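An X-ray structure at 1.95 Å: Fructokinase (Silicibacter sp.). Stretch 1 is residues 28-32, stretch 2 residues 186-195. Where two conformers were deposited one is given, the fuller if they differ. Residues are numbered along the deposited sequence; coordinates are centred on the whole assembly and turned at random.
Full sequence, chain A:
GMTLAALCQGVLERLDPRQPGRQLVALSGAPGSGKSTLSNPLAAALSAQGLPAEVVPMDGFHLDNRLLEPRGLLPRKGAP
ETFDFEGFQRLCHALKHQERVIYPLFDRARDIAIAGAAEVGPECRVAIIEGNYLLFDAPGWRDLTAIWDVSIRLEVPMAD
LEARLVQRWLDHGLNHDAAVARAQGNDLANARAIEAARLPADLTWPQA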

# COMPACT_ATOMS: atom_id res chain seq x y z
N SER A 28 3.76 4.27 -0.88
CA SER A 28 4.48 3.00 -0.82
C SER A 28 5.34 2.95 0.43
O SER A 28 6.13 3.86 0.72
N GLY A 29 5.11 1.89 1.19
CA GLY A 29 5.91 1.57 2.36
C GLY A 29 6.51 0.18 2.34
O GLY A 29 6.72 -0.43 1.29
N ALA A 30 6.83 -0.27 3.53
CA ALA A 30 7.27 -1.63 3.78
C ALA A 30 6.47 -2.17 4.97
O ALA A 30 5.83 -1.40 5.69
N PRO A 31 6.46 -3.51 5.14
CA PRO A 31 5.86 -4.08 6.34
C PRO A 31 6.44 -3.43 7.59
O PRO A 31 7.66 -3.31 7.76
N GLY A 32 5.51 -3.00 8.43
CA GLY A 32 5.82 -2.33 9.69
C GLY A 32 5.96 -0.84 9.57
O GLY A 32 6.31 -0.17 10.53
N ASN A 186 9.72 -13.71 7.04
CA ASN A 186 8.95 -13.08 5.95
C ASN A 186 9.01 -11.55 5.89
O ASN A 186 9.62 -10.95 4.99
N ASP A 187 8.28 -10.93 6.81
CA ASP A 187 8.08 -9.47 6.78
C ASP A 187 9.38 -8.73 6.48
O ASP A 187 9.42 -7.84 5.62
N LEU A 188 10.46 -9.14 7.17
CA LEU A 188 11.74 -8.39 7.10
C LEU A 188 12.46 -8.69 5.80
O LEU A 188 13.14 -7.84 5.25
N ALA A 189 12.27 -9.92 5.30
CA ALA A 189 12.85 -10.32 4.02
C ALA A 189 12.19 -9.47 2.93
O ALA A 189 12.83 -9.02 1.97
N ASN A 190 10.91 -9.23 3.11
CA ASN A 190 10.12 -8.42 2.14
C ASN A 190 10.58 -6.97 2.19
O ASN A 190 10.75 -6.30 1.18
N ALA A 191 10.79 -6.51 3.42
CA ALA A 191 11.24 -5.12 3.65
C ALA A 191 12.55 -4.92 2.93
O ALA A 191 12.80 -3.92 2.31
N ARG A 192 13.35 -5.97 2.98
CA ARG A 192 14.69 -5.97 2.41
C ARG A 192 14.61 -5.97 0.87
O ARG A 192 15.32 -5.21 0.20
N ALA A 193 13.74 -6.83 0.33
CA ALA A 193 13.53 -6.91 -1.15
C ALA A 193 13.05 -5.57 -1.69
O ALA A 193 13.42 -5.12 -2.80
N ILE A 194 12.23 -4.92 -0.88
CA ILE A 194 11.68 -3.60 -1.22
C ILE A 194 12.81 -2.58 -1.30
O ILE A 194 12.90 -1.84 -2.27
N GLU A 195 13.68 -2.59 -0.30
CA GLU A 195 14.78 -1.62 -0.23
C GLU A 195 15.76 -1.85 -1.37
O GLU A 195 16.45 -0.94 -1.82

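What forms the apolar centre of this contact? Pro-31 and Ile-194 both point toward the other stretch, and Pro-31 has the largest area covered. Ile-194, with chi1 m and chi2 t, extends its CD1 to 3.9 Å from Pro-31 CD. Ile-194 CD1 also lies 4.1 Å from Ala-30 CB and 3.9 Å from Gly-29 O, so one side chain touches three consecutive loop residues.

Where do the backbones come closest? At Ala-30 and Ala-191, two small residues, the CA atoms, Ala-30 CA and Ala-191 CA, are 5.3 Å apart. Ala-30 points toward the helix, and its CB lies 4.2 Å from Ala-191 CB, although the Ala-191 side chain leaves its backbone sideways. Pro-31 CD also packs against Ala-191 CB at 4.3 Å.

What does the proline ring meet at the polar edge? Pro-31 CG, in a ring of C-gamma exo pucker, sits 3.6 Å from Asp-187 O, a carbonyl already accepting the helical hydrogen bond from Ala-191 N. Pro-31 CG also meets Asn-190 CB at 4.2 Å.

Do the polar side chains bond across the contact? No hydrogen bond joins the stretches. Asp-187 (chi1 m) brings OD1 within 4.0 Å of Pro-31 CB, while Asn-190 (chi1 m) turns its ND2 to Asn-186 OD1, a weak 3.1 Å hydrogen bond within the helix.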

# COMPACT_ATOMS: atom_id res chain seq x y z
CB SER A 28 5.36 2.78 -2.05
OG SER A 28 5.61 1.40 -2.30
CB ALA A 30 8.79 -1.67 4.06
CB PRO A 31 6.24 -5.57 6.25
CG PRO A 31 6.52 -5.81 4.80
CD PRO A 31 7.15 -4.52 4.33
CB ASN A 186 7.50 -13.51 6.18
CG ASN A 186 6.63 -13.41 4.98
OD1 ASN A 186 7.08 -13.24 3.84
ND2 ASN A 186 5.33 -13.55 5.23
CB ASP A 187 7.44 -8.96 8.07
CG ASP A 187 5.94 -9.23 8.13
OD1 ASP A 187 5.31 -9.33 7.06
OD2 ASP A 187 5.38 -9.35 9.25
CB LEU A 188 12.68 -8.65 8.31
CG LEU A 188 12.68 -7.65 9.49
CD1 LEU A 188 14.03 -7.76 10.23
CD2 LEU A 188 12.41 -6.18 9.11
CB ALA A 189 12.64 -11.83 3.74
CB ASN A 190 8.62 -8.53 2.42
CG ASN A 190 8.07 -9.93 2.12
OD1 ASN A 190 8.67 -10.71 1.37
ND2 ASN A 190 6.98 -10.28 2.78
CB ALA A 191 11.37 -4.80 5.15
CB ARG A 192 15.49 -7.18 2.94
CG ARG A 192 16.99 -6.99 3.01
CD ARG A 192 17.66 -7.79 4.17
NE ARG A 192 17.08 -9.12 4.38
CZ ARG A 192 16.37 -9.47 5.46
NH1 ARG A 192 16.16 -8.59 6.43
NH2 ARG A 192 15.87 -10.70 5.56
CB ALA A 193 12.48 -8.03 -1.50
CB ILE A 194 10.61 -3.14 -0.20
CG1 ILE A 194 9.30 -3.87 -0.49
CG2 ILE A 194 10.39 -1.60 -0.27
CD1 ILE A 194 8.37 -3.96 0.72
CB GLU A 195 15.51 -1.71 1.13
CG GLU A 195 16.81 -0.90 1.22
CD GLU A 195 16.60 0.60 1.17
OE1 GLU A 195 15.43 1.04 1.26
OE2 GLU A 195 17.60 1.33 1.04